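Trimeric intracellular cation channel type 1B.2 (Caenorhabditis elegans, PDB 5EIK) conducts potassium ions across intracellular membranes as a homotrimer that binds PIP2, and may supply counter-ion current during calcium release from internal stores. Local coordinates at residues L25-L38 / K123-K137. Sequence-based numbering, arbitrary orientation.
Sequences LKLYPYFDAAHYVL and KLGLSVLKEVQRTHK. With DMU (decyl-beta-D-maltopyranoside), chain K; DMU (decyl-beta-D-maltopyranoside), chain J.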
ATOM      1  N   LEU A  25     -26.596  22.153   0.489  1.00 55.63           N
ATOM      2  CA  LEU A  25     -25.586  23.116   0.064  1.00 52.48           C
ATOM      3  C   LEU A  25     -24.727  22.582  -1.072  1.00 53.47           C
ATOM      4  O   LEU A  25     -24.213  21.469  -0.995  1.00 53.46           O
ATOM      5  CB  LEU A  25     -24.674  23.468   1.231  1.00 48.11           C
ATOM      6  CG  LEU A  25     -25.252  24.355   2.319  1.00 49.00           C
ATOM      7  CD1 LEU A  25     -24.295  24.405   3.497  1.00 56.01           C
ATOM      8  CD2 LEU A  25     -25.494  25.749   1.752  1.00 53.20           C
ATOM      9  N   LYS A  26     -24.569  23.374  -2.127  1.00 57.73           N
ATOM     10  CA  LYS A  26     -23.732  22.962  -3.247  1.00 61.17           C
ATOM     11  C   LYS A  26     -22.278  23.196  -2.821  1.00 58.73           C
ATOM     12  O   LYS A  26     -21.810  24.336  -2.743  1.00 53.12           O
ATOM     13  CB  LYS A  26     -24.059  23.775  -4.501  1.00 63.50           C
ATOM     14  CG  LYS A  26     -23.283  23.309  -5.722  1.00 74.93           C
ATOM     15  CD  LYS A  26     -23.607  21.860  -6.051  1.00 76.58           C
ATOM     16  CE  LYS A  26     -22.396  21.133  -6.621  1.00 84.66           C
ATOM     17  NZ  LYS A  26     -21.317  20.953  -5.603  1.00 72.33           N
ATOM     18  N   LEU A  27     -21.578  22.102  -2.541  1.00 56.24           N
ATOM     19  CA  LEU A  27     -20.193  22.150  -2.081  1.00 55.32           C
ATOM     20  C   LEU A  27     -19.207  22.791  -3.050  1.00 50.08           C
ATOM     21  O   LEU A  27     -18.309  23.529  -2.635  1.00 36.35           O
ATOM     22  CB  LEU A  27     -19.741  20.741  -1.709  1.00 59.06           C
ATOM     23  CG  LEU A  27     -20.634  20.109  -0.632  1.00 58.20           C
ATOM     24  CD1 LEU A  27     -20.079  18.760  -0.241  1.00 58.83           C
ATOM     25  CD2 LEU A  27     -20.702  21.024   0.586  1.00 53.89           C
ATOM     26  N   TYR A  28     -19.367  22.511  -4.336  1.00 34.44           N
ATOM     27  CA  TYR A  28     -18.492  23.094  -5.339  1.00 45.06           C
ATOM     28  C   TYR A  28     -18.956  24.534  -5.625  1.00 45.22           C
ATOM     29  O   TYR A  28     -20.150  24.790  -5.801  1.00 45.81           O
ATOM     30  CB  TYR A  28     -18.546  22.264  -6.625  1.00 39.66           C
ATOM     31  CG  TYR A  28     -17.612  22.758  -7.701  1.00 50.19           C
ATOM     32  CD1 TYR A  28     -16.273  22.360  -7.730  1.00 52.20           C
ATOM     33  CD2 TYR A  28     -18.060  23.637  -8.685  1.00 47.43           C
ATOM     34  CE1 TYR A  28     -15.407  22.826  -8.721  1.00 42.76           C
ATOM     35  CE2 TYR A  28     -17.207  24.107  -9.671  1.00 41.59           C
ATOM     36  CZ  TYR A  28     -15.884  23.696  -9.687  1.00 47.10           C
ATOM     37  OH  TYR A  28     -15.045  24.143 -10.681  1.00 47.92           O
ATOM     38  N   PRO A  29     -18.017  25.492  -5.675  1.00 43.04           N
ATOM     39  CA  PRO A  29     -16.577  25.294  -5.485  1.00 36.67           C
ATOM     40  C   PRO A  29     -16.055  25.832  -4.148  1.00 39.47           C
ATOM     41  O   PRO A  29     -14.908  25.593  -3.785  1.00 43.28           O
ATOM     42  CB  PRO A  29     -15.991  26.065  -6.653  1.00 45.06           C
ATOM     43  CG  PRO A  29     -16.855  27.314  -6.631  1.00 46.48           C
ATOM     44  CD  PRO A  29     -18.271  26.762  -6.386  1.00 38.63           C
ATOM     45  N   TYR A  30     -16.899  26.545  -3.413  1.00 37.57           N
ATOM     46  CA  TYR A  30     -16.469  27.149  -2.160  1.00 39.81           C
ATOM     47  C   TYR A  30     -16.195  26.235  -0.980  1.00 38.75           C
ATOM     48  O   TYR A  30     -15.223  26.440  -0.243  1.00 39.06           O
ATOM     49  CB  TYR A  30     -17.453  28.246  -1.759  1.00 43.90           C
ATOM     50  CG  TYR A  30     -17.435  29.383  -2.747  1.00 51.10           C
ATOM     51  CD1 TYR A  30     -16.268  30.117  -2.962  1.00 53.89           C
ATOM     52  CD2 TYR A  30     -18.556  29.691  -3.513  1.00 48.93           C
ATOM     53  CE1 TYR A  30     -16.216  31.127  -3.923  1.00 56.84           C
ATOM     54  CE2 TYR A  30     -18.516  30.697  -4.475  1.00 43.78           C
ATOM     55  CZ  TYR A  30     -17.342  31.409  -4.675  1.00 53.85           C
ATOM     56  OH  TYR A  30     -17.284  32.403  -5.629  1.00 64.65           O
ATOM     57  N   PHE A  31     -17.027  25.234  -0.762  1.00 31.59           N
ATOM     58  CA  PHE A  31     -16.734  24.360   0.352  1.00 39.46           C
ATOM     59  C   PHE A  31     -15.530  23.489  -0.022  1.00 41.23           C
ATOM     60  O   PHE A  31     -14.686  23.189   0.822  1.00 34.84           O
ATOM     61  CB  PHE A  31     -17.961  23.529   0.716  1.00 42.65           C
ATOM     62  CG  PHE A  31     -19.054  24.332   1.378  1.00 48.44           C
ATOM     63  CD1 PHE A  31     -19.929  25.109   0.617  1.00 42.51           C
ATOM     64  CD2 PHE A  31     -19.199  24.324   2.766  1.00 46.08           C
ATOM     65  CE1 PHE A  31     -20.931  25.863   1.231  1.00 44.47           C
ATOM     66  CE2 PHE A  31     -20.194  25.073   3.389  1.00 40.14           C
ATOM     67  CZ  PHE A  31     -21.064  25.844   2.621  1.00 42.82           C
ATOM     68  N   ASP A  32     -15.432  23.130  -1.301  1.00 38.77           N
ATOM     69  CA  ASP A  32     -14.310  22.325  -1.784  1.00 40.69           C
ATOM     70  C   ASP A  32     -12.996  23.098  -1.671  1.00 40.59           C
ATOM     71  O   ASP A  32     -11.993  22.571  -1.172  1.00 33.90           O
ATOM     72  CB  ASP A  32     -14.525  21.898  -3.243  1.00 40.83           C
ATOM     73  CG  ASP A  32     -15.591  20.817  -3.388  1.00 45.11           C
ATOM     74  OD1 ASP A  32     -15.918  20.167  -2.375  1.00 47.82           O
ATOM     75  OD2 ASP A  32     -16.088  20.606  -4.511  1.00 40.78           O
ATOM     76  N   ALA A  33     -13.009  24.346  -2.132  1.00 31.85           N
ATOM     77  CA  ALA A  33     -11.828  25.193  -2.079  1.00 31.43           C
ATOM     78  C   ALA A  33     -11.338  25.357  -0.632  1.00 33.55           C
ATOM     79  O   ALA A  33     -10.133  25.388  -0.375  1.00 36.78           O
ATOM     80  CB  ALA A  33     -12.138  26.559  -2.701  1.00 31.68           C
ATOM     81  N   ALA A  34     -12.270  25.459   0.310  1.00 34.52           N
ATOM     82  CA  ALA A  34     -11.903  25.607   1.713  1.00 34.87           C
ATOM     83  C   ALA A  34     -11.096  24.384   2.138  1.00 39.45           C
ATOM     84  O   ALA A  34     -10.063  24.505   2.797  1.00 33.84           O
ATOM     85  CB  ALA A  34     -13.156  25.738   2.589  1.00 39.53           C
ATOM     86  N   HIS A  35     -11.583  23.204   1.764  1.00 36.30           N
ATOM     87  CA  HIS A  35     -10.892  21.965   2.086  1.00 34.38           C
ATOM     88  C   HIS A  35      -9.507  21.942   1.404  1.00 32.57           C
ATOM     89  O   HIS A  35      -8.503  21.619   2.040  1.00 35.44           O
ATOM     90  CB  HIS A  35     -11.736  20.766   1.644  1.00 35.97           C
ATOM     91  CG  HIS A  35     -10.996  19.463   1.668  1.00 41.72           C
ATOM     92  ND1 HIS A  35     -10.538  18.888   2.832  1.00 44.46           N
ATOM     93  CD2 HIS A  35     -10.608  18.642   0.663  1.00 35.77           C
ATOM     94  CE1 HIS A  35      -9.897  17.771   2.543  1.00 43.30           C
ATOM     95  NE2 HIS A  35      -9.923  17.598   1.235  1.00 44.46           N
ATOM     96  N   TYR A  36      -9.447  22.299   0.122  1.00 28.02           N
ATOM     97  CA  TYR A  36      -8.168  22.318  -0.588  1.00 27.11           C
ATOM     98  C   TYR A  36      -7.182  23.279   0.068  1.00 34.16           C
ATOM     99  O   TYR A  36      -6.012  22.935   0.261  1.00 31.61           O
ATOM    100  CB  TYR A  36      -8.341  22.722  -2.054  1.00 26.03           C
ATOM    101  CG  TYR A  36      -9.261  21.827  -2.837  1.00 30.43           C
ATOM    102  CD1 TYR A  36      -9.291  20.448  -2.612  1.00 32.78           C
ATOM    103  CD2 TYR A  36     -10.113  22.359  -3.800  1.00 30.84           C
ATOM    104  CE1 TYR A  36     -10.160  19.627  -3.328  1.00 43.73           C
ATOM    105  CE2 TYR A  36     -10.980  21.554  -4.522  1.00 33.15           C
ATOM    106  CZ  TYR A  36     -11.002  20.192  -4.282  1.00 40.17           C
ATOM    107  OH  TYR A  36     -11.883  19.413  -4.988  1.00 46.06           O
ATOM    108  N   VAL A  37      -7.657  24.480   0.403  1.00 30.12           N
ATOM    109  CA  VAL A  37      -6.809  25.476   1.043  1.00 35.84           C
ATOM    110  C   VAL A  37      -6.227  24.943   2.341  1.00 32.18           C
ATOM    111  O   VAL A  37      -5.019  25.002   2.550  1.00 34.74           O
ATOM    112  CB  VAL A  37      -7.574  26.789   1.339  1.00 42.55           C
ATOM    113  CG1 VAL A  37      -6.694  27.736   2.141  1.00 29.64           C
ATOM    114  CG2 VAL A  37      -7.971  27.459   0.043  1.00 32.45           C
ATOM    115  N   LEU A  38      -7.078  24.419   3.213  1.00 33.54           N
ATOM    116  CA  LEU A  38      -6.597  23.884   4.477  1.00 33.01           C
ATOM    117  C   LEU A  38      -5.653  22.694   4.257  1.00 39.98           C
ATOM    118  O   LEU A  38      -4.638  22.555   4.949  1.00 37.53           O
ATOM    119  CB  LEU A  38      -7.783  23.489   5.371  1.00 32.86           C
ATOM    120  CG  LEU A  38      -8.581  24.688   5.916  1.00 45.21           C
ATOM    121  CD1 LEU A  38      -9.817  24.231   6.695  1.00 40.50           C
ATOM    122  CD2 LEU A  38      -7.672  25.506   6.814  1.00 40.52           C
ATOM    123  N   LYS A 123      -8.996  31.383   8.803  1.00 40.14           N
ATOM    124  CA  LYS A 123      -8.705  29.974   8.990  1.00 46.79           C
ATOM    125  C   LYS A 123      -9.876  29.333   9.717  1.00 50.94           C
ATOM    126  O   LYS A 123     -10.208  28.168   9.487  1.00 47.35           O
ATOM    127  CB  LYS A 123      -7.420  29.798   9.805  1.00 50.52           C
ATOM    128  CG  LYS A 123      -7.026  28.345  10.024  1.00 56.19           C
ATOM    129  CD  LYS A 123      -5.654  28.236  10.660  1.00 69.80           C
ATOM    130  CE  LYS A 123      -5.302  26.790  10.973  1.00 80.79           C
ATOM    131  NZ  LYS A 123      -5.328  25.926   9.759  1.00 82.79           N
ATOM    132  N   LEU A 124     -10.513  30.113  10.581  1.00 43.62           N
ATOM    133  CA  LEU A 124     -11.653  29.629  11.346  1.00 52.39           C
ATOM    134  C   LEU A 124     -12.876  29.464  10.443  1.00 47.03           C
ATOM    135  O   LEU A 124     -13.630  28.495  10.567  1.00 48.80           O
ATOM    136  CB  LEU A 124     -11.953  30.601  12.483  1.00 59.75           C
ATOM    137  CG  LEU A 124     -12.853  30.094  13.606  1.00 70.08           C
ATOM    138  CD1 LEU A 124     -12.252  30.505  14.942  1.00 77.27           C
ATOM    139  CD2 LEU A 124     -14.264  30.642  13.436  1.00 71.25           C
ATOM    140  N   GLY A 125     -13.061  30.407   9.529  1.00 39.52           N
ATOM    141  CA  GLY A 125     -14.184  30.326   8.617  1.00 44.98           C
ATOM    142  C   GLY A 125     -14.003  29.155   7.670  1.00 44.64           C
ATOM    143  O   GLY A 125     -14.958  28.443   7.354  1.00 43.47           O
ATOM    144  N   LEU A 126     -12.770  28.950   7.215  1.00 40.34           N
ATOM    145  CA  LEU A 126     -12.483  27.854   6.306  1.00 39.57           C
ATOM    146  C   LEU A 126     -12.737  26.514   6.986  1.00 39.56           C
ATOM    147  O   LEU A 126     -13.285  25.592   6.385  1.00 36.02           O
ATOM    148  CB  LEU A 126     -11.034  27.935   5.836  1.00 37.98           C
ATOM    149  CG  LEU A 126     -10.707  29.179   5.012  1.00 40.73           C
ATOM    150  CD1 LEU A 126      -9.208  29.297   4.839  1.00 39.46           C
ATOM    151  CD2 LEU A 126     -11.411  29.108   3.668  1.00 30.79           C
ATOM    152  N   SER A 127     -12.349  26.422   8.251  1.00 38.50           N
ATOM    153  CA  SER A 127     -12.531  25.200   9.015  1.00 37.16           C
ATOM    154  C   SER A 127     -13.993  24.807   9.113  1.00 37.95           C
ATOM    155  O   SER A 127     -14.330  23.624   9.066  1.00 42.29           O
ATOM    156  CB  SER A 127     -11.944  25.374  10.411  1.00 33.06           C
ATOM    157  OG  SER A 127     -10.543  25.570  10.334  1.00 41.42           O
ATOM    158  N   VAL A 128     -14.863  25.801   9.253  1.00 38.71           N
ATOM    159  CA  VAL A 128     -16.290  25.528   9.347  1.00 35.84           C
ATOM    160  C   VAL A 128     -16.767  24.923   8.040  1.00 37.34           C
ATOM    161  O   VAL A 128     -17.420  23.875   8.037  1.00 37.43           O
ATOM    162  CB  VAL A 128     -17.092  26.817   9.663  1.00 42.23           C
ATOM    163  CG1 VAL A 128     -18.585  26.550   9.579  1.00 29.48           C
ATOM    164  CG2 VAL A 128     -16.747  27.297  11.071  1.00 38.17           C
ATOM    165  N   LEU A 129     -16.425  25.571   6.927  1.00 32.57           N
ATOM    166  CA  LEU A 129     -16.826  25.066   5.620  1.00 38.72           C
ATOM    167  C   LEU A 129     -16.276  23.658   5.393  1.00 41.45           C
ATOM    168  O   LEU A 129     -16.965  22.795   4.842  1.00 35.51           O
ATOM    169  CB  LEU A 129     -16.332  25.987   4.503  1.00 41.79           C
ATOM    170  CG  LEU A 129     -16.779  27.454   4.556  1.00 51.00           C
ATOM    171  CD1 LEU A 129     -16.297  28.165   3.304  1.00 37.12           C
ATOM    172  CD2 LEU A 129     -18.288  27.549   4.662  1.00 40.17           C
ATOM    173  N   LYS A 130     -15.037  23.419   5.819  1.00 35.48           N
ATOM    174  CA  LYS A 130     -14.445  22.104   5.633  1.00 37.82           C
ATOM    175  C   LYS A 130     -15.224  21.031   6.394  1.00 41.51           C
ATOM    176  O   LYS A 130     -15.450  19.934   5.878  1.00 32.17           O
ATOM    177  CB  LYS A 130     -12.985  22.084   6.088  1.00 46.15           C
ATOM    178  CG  LYS A 130     -12.335  20.723   5.878  1.00 41.84           C
ATOM    179  CD  LYS A 130     -11.001  20.612   6.562  1.00 56.93           C
ATOM    180  CE  LYS A 130     -10.501  19.174   6.529  1.00 59.23           C
ATOM    181  NZ  LYS A 130      -9.332  18.989   7.442  1.00 64.10           N
ATOM    182  N   GLU A 131     -15.633  21.340   7.620  1.00 38.48           N
ATOM    183  CA  GLU A 131     -16.379  20.359   8.393  1.00 40.05           C
ATOM    184  C   GLU A 131     -17.710  20.034   7.711  1.00 37.23           C
ATOM    185  O   GLU A 131     -18.170  18.895   7.738  1.00 34.62           O
ATOM    186  CB  GLU A 131     -16.590  20.851   9.828  1.00 37.90           C
ATOM    187  CG  GLU A 131     -15.298  20.918  10.634  1.00 45.01           C
ATOM    188  CD  GLU A 131     -14.466  19.642  10.516  1.00 55.55           C
ATOM    189  OE1 GLU A 131     -15.026  18.533  10.673  1.00 53.48           O
ATOM    190  OE2 GLU A 131     -13.246  19.743  10.271  1.00 51.90           O
ATOM    191  N   VAL A 132     -18.325  21.028   7.085  1.00 33.77           N
ATOM    192  CA  VAL A 132     -19.573  20.782   6.385  1.00 31.76           C
ATOM    193  C   VAL A 132     -19.291  19.801   5.248  1.00 35.07           C
ATOM    194  O   VAL A 132     -20.040  18.857   5.032  1.00 42.35           O
ATOM    195  CB  VAL A 132     -20.158  22.091   5.798  1.00 40.14           C
ATOM    196  CG1 VAL A 132     -21.268  21.779   4.779  1.00 30.60           C
ATOM    197  CG2 VAL A 132     -20.709  22.953   6.931  1.00 36.97           C
ATOM    198  N   GLN A 133     -18.192  20.017   4.536  1.00 40.45           N
ATOM    199  CA  GLN A 133     -17.833  19.157   3.418  1.00 35.94           C
ATOM    200  C   GLN A 133     -17.462  17.728   3.855  1.00 34.14           C
ATOM    201  O   GLN A 133     -17.790  16.751   3.176  1.00 32.99           O
ATOM    202  CB  GLN A 133     -16.688  19.802   2.622  1.00 42.14           C
ATOM    203  CG  GLN A 133     -16.511  19.235   1.221  1.00 33.39           C
ATOM    204  CD  GLN A 133     -15.099  18.748   0.980  1.00 48.50           C
ATOM    205  OE1 GLN A 133     -14.439  18.270   1.908  1.00 39.71           O
ATOM    206  NE2 GLN A 133     -14.628  18.853  -0.262  1.00 46.15           N
ATOM    207  N   ARG A 134     -16.787  17.603   4.989  1.00 29.98           N
ATOM    208  CA  ARG A 134     -16.414  16.289   5.499  1.00 35.79           C
ATOM    209  C   ARG A 134     -17.666  15.445   5.767  1.00 37.25           C
ATOM    210  O   ARG A 134     -17.710  14.253   5.436  1.00 34.43           O
ATOM    211  CB  ARG A 134     -15.619  16.419   6.797  1.00 35.91           C
ATOM    212  CG  ARG A 134     -15.160  15.073   7.347  1.00 31.46           C
ATOM    213  CD  ARG A 134     -14.802  15.162   8.818  1.00 33.74           C
ATOM    214  NE  ARG A 134     -13.804  16.196   9.082  1.00 46.51           N
ATOM    215  CZ  ARG A 134     -12.497  16.054   8.888  1.00 49.21           C
ATOM    216  NH1 ARG A 134     -12.009  14.908   8.428  1.00 47.07           N
ATOM    217  NH2 ARG A 134     -11.678  17.061   9.153  1.00 40.90           N
ATOM    218  N   THR A 135     -18.672  16.067   6.379  1.00 35.67           N
ATOM    219  CA  THR A 135     -19.917  15.378   6.700  1.00 32.31           C
ATOM    220  C   THR A 135     -20.540  14.822   5.431  1.00 34.88           C
ATOM    221  O   THR A 135     -21.054  13.703   5.416  1.00 33.55           O
ATOM    222  CB  THR A 135     -20.919  16.318   7.372  1.00 40.86           C
ATOM    223  OG1 THR A 135     -20.337  16.857   8.567  1.00 35.62           O
ATOM    224  CG2 THR A 135     -22.180  15.564   7.745  1.00 32.56           C
ATOM    225  N   HIS A 136     -20.490  15.608   4.364  1.00 32.73           N
ATOM    226  CA  HIS A 136     -21.025  15.170   3.080  1.00 33.67           C
ATOM    227  C   HIS A 136     -20.212  14.005   2.510  1.00 34.43           C
ATOM    228  O   HIS A 136     -20.772  13.111   1.882  1.00 36.29           O
ATOM    229  CB  HIS A 136     -21.005  16.324   2.071  1.00 32.70           C
ATOM    230  CG  HIS A 136     -21.299  15.893   0.669  1.00 45.48           C
ATOM    231  ND1 HIS A 136     -22.579  15.682   0.207  1.00 48.91           N
ATOM    232  CD2 HIS A 136     -20.472  15.583  -0.359  1.00 48.36           C
ATOM    233  CE1 HIS A 136     -22.530  15.262  -1.046  1.00 51.17           C
ATOM    234  NE2 HIS A 136     -21.263  15.193  -1.411  1.00 49.09           N
ATOM    235  N   LYS A 137     -18.893  14.020   2.710  1.00 32.77           N
ATOM    236  CA  LYS A 137     -18.043  12.941   2.188  1.00 37.91           C
ATOM    237  C   LYS A 137     -18.406  11.614   2.852  1.00 34.18           C
ATOM    238  O   LYS A 137     -18.549  10.592   2.186  1.00 31.15           O
ATOM    239  CB  LYS A 137     -16.559  13.226   2.445  1.00 42.26           C
ATOM    240  CG  LYS A 137     -15.980  14.415   1.705  1.00 50.89           C
ATOM    241  CD  LYS A 137     -14.482  14.527   1.974  1.00 58.31           C
ATOM    242  CE  LYS A 137     -13.829  15.599   1.119  1.00 58.36           C
ATOM    243  NZ  LYS A 137     -14.132  15.406  -0.325  1.00 67.42           N
TER
HETATM  244  C1  DMU K 310     -23.566  27.458  -1.520  1.00101.88           C
HETATM  245  C2  DMU K 310     -24.938  27.531  -2.241  1.00102.88           C
HETATM  246  C3  DMU K 310     -25.972  28.450  -1.417  1.00101.70           C
HETATM  247  C4  DMU K 310     -25.286  29.729  -0.986  1.00104.23           C
HETATM  248  O5  DMU K 310     -24.141  29.431  -0.175  1.00103.26           O
HETATM  249  C6  DMU K 310     -23.123  28.858  -1.022  1.00103.47           C
HETATM  250  O7  DMU K 310     -27.225  28.960  -2.255  1.00105.24           O
HETATM  251  O16 DMU K 310     -21.900  28.728  -0.278  1.00100.54           O
HETATM  252  C18 DMU K 310     -21.208  29.982  -0.363  1.00 97.75           C
HETATM  253  C19 DMU K 310     -19.906  29.877   0.437  1.00 96.85           C
HETATM  254  C22 DMU K 310     -19.553  31.229   1.041  1.00 93.08           C
HETATM  255  C25 DMU K 310     -19.117  31.013   2.486  1.00 92.44           C
HETATM  256  C28 DMU K 310     -18.860  32.374   3.134  1.00 92.28           C
HETATM  257  C31 DMU K 310     -18.128  32.190   4.462  1.00 92.02           C
HETATM  258  C34 DMU K 310     -16.618  32.348   4.236  1.00 89.78           C
HETATM  259  C37 DMU K 310     -15.934  32.768   5.544  1.00 87.26           C
HETATM  260  C40 DMU K 310     -14.539  32.134   5.620  1.00 77.40           C
HETATM  261  C43 DMU K 310     -13.514  33.078   4.977  1.00 73.17           C
HETATM  262  O49 DMU K 310     -22.592  26.972  -2.445  1.00104.12           O
HETATM  263  O55 DMU K 310     -25.433  26.181  -2.377  1.00 88.22           O
HETATM  264  C57 DMU K 310     -26.267  30.581  -0.182  1.00101.81           C
HETATM  265  O61 DMU K 310     -25.725  31.890   0.009  1.00100.90           O
HETATM  266  C5  DMU K 310     -29.109  27.846  -3.303  1.00114.26           C
HETATM  267  C7  DMU K 310     -30.241  28.791  -2.871  1.00117.01           C
HETATM  268  C8  DMU K 310     -30.837  28.406  -1.574  1.00115.50           C
HETATM  269  C9  DMU K 310     -29.732  28.337  -0.495  1.00113.98           C
HETATM  270  O1  DMU K 310     -28.705  27.461  -0.898  1.00110.24           O
HETATM  271  C10 DMU K 310     -28.067  27.770  -2.195  1.00111.02           C
HETATM  272  O2  DMU K 310     -31.759  29.360  -1.201  1.00116.21           O
HETATM  273  O3  DMU K 310     -28.503  28.246  -4.485  1.00113.81           O
HETATM  274  O4  DMU K 310     -31.295  28.795  -3.878  1.00118.13           O
HETATM  275  C11 DMU K 310     -30.280  27.938   0.875  1.00116.50           C
HETATM  276  O6  DMU K 310     -29.262  28.014   1.875  1.00123.17           O
HETATM  277  C1  DMU J 309     -11.235  25.632 -19.250  1.00117.05           C
HETATM  278  C2  DMU J 309     -11.590  26.600 -18.107  1.00118.40           C
HETATM  279  C3  DMU J 309     -12.595  25.947 -17.129  1.00119.58           C
HETATM  280  C4  DMU J 309     -12.104  24.530 -16.699  1.00117.85           C
HETATM  281  O5  DMU J 309     -11.872  23.685 -17.851  1.00117.13           O
HETATM  282  C6  DMU J 309     -10.794  24.249 -18.649  1.00116.88           C
HETATM  283  O7  DMU J 309     -12.713  26.783 -16.014  1.00119.15           O
HETATM  284  O16 DMU J 309     -10.465  23.298 -19.702  1.00113.52           O
HETATM  285  C18 DMU J 309      -9.091  23.470 -20.179  1.00107.92           C
HETATM  286  C19 DMU J 309      -8.094  23.775 -19.044  1.00103.53           C
HETATM  287  C22 DMU J 309      -6.872  22.889 -19.185  1.00 98.12           C
HETATM  288  C25 DMU J 309      -5.801  23.395 -18.228  1.00 92.79           C
HETATM  289  C28 DMU J 309      -4.469  22.742 -18.568  1.00 85.98           C
HETATM  290  C31 DMU J 309      -3.354  23.606 -18.002  1.00 84.80           C
HETATM  291  C34 DMU J 309      -2.654  22.836 -16.884  1.00 73.61           C
HETATM  292  C37 DMU J 309      -1.304  23.485 -16.600  1.00 76.45           C
HETATM  293  C40 DMU J 309      -0.337  22.422 -16.084  1.00 74.85           C
HETATM  294  C43 DMU J 309       0.930  22.444 -16.942  1.00 81.26           C
HETATM  295  O49 DMU J 309     -10.167  26.234 -20.016  1.00115.94           O
HETATM  296  O55 DMU J 309     -12.197  27.778 -18.674  1.00120.94           O
HETATM  297  C57 DMU J 309     -13.134  23.841 -15.774  1.00116.39           C
HETATM  298  O61 DMU J 309     -12.485  22.739 -15.112  1.00114.83           O
HETATM  299  C5  DMU J 309     -14.077  28.523 -14.875  1.00125.23           C
HETATM  300  C7  DMU J 309     -14.194  27.687 -13.598  1.00124.64           C
HETATM  301  C8  DMU J 309     -15.389  26.630 -13.746  1.00123.32           C
HETATM  302  C9  DMU J 309     -15.184  25.812 -14.957  1.00122.10           C
HETATM  303  O1  DMU J 309     -14.920  26.571 -16.129  1.00122.35           O
HETATM  304  C10 DMU J 309     -13.879  27.527 -16.072  1.00122.29           C
HETATM  305  O2  DMU J 309     -15.347  25.891 -12.646  1.00119.98           O
HETATM  306  O3  DMU J 309     -12.918  29.315 -14.803  1.00130.01           O
HETATM  307  O4  DMU J 309     -14.438  28.462 -12.458  1.00122.69           O
HETATM  308  C11 DMU J 309     -16.389  24.879 -15.161  1.00118.88           C
HETATM  309  O6  DMU J 309     -16.152  24.020 -16.251  1.00113.85           O
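Gln133 and Asp32 make the only hydrogen bond between 25-38 and 123-137: Gln133 NE2 gives a nearly straight bond of 2.8 Å (168°) to Asp32 OD1. The donor keeps its partner in the amide plane and meets OD1 on its anti side, tilted out of the carboxylate plane. With CG anti to the backbone N (chi1 -162°) and a bend at chi2, the glutamine chain turns its amide across helix 30-38, so that OE1 lies over one face of the His35 ring, 3.7 Å from CG of that ring. A leucine in place of Gln133 would probably leave the buried Asp32 OD1 without its N-H donor and His35 without the amide over its ring.

Mostly apolar side chains and aliphatic stems make up the remainder. The Phe31 and Leu129 side chains cross at about a right angle, CE2 of Phe31 lying 3.4 Å from Leu129 CD2; Phe31 also meets Val132 CG1. Ala34 is small enough to let the backbones close in, its CB resting 3.7 Å from Leu129 CB. Leu38 is a knob in the hole formed by Lys123, Leu126, Ser127 and Lys130. The extended Lys130 chain runs past the His35 ring, its CE at the ring edge 3.7 Å from ND1; an aliphatic stem suits this packing, while the ammonium end lies at the bound PIP2 lipid. His35 NE2 is hydrogen-bonded to Ser70 O, which fixes the ring's rotation. Glu131 forms a salt bridge with Arg134, like Lys130 a PIP2-binding residue.

The axes of helices 30-38 and 123-137 pass 8.0 Å apart at a signed crossing angle of -113°. Helix 92-107 meets Tyr36 and Val37, the latter also touching Leu126; helix 218-238 packs on Ser127, Glu131 and Thr135.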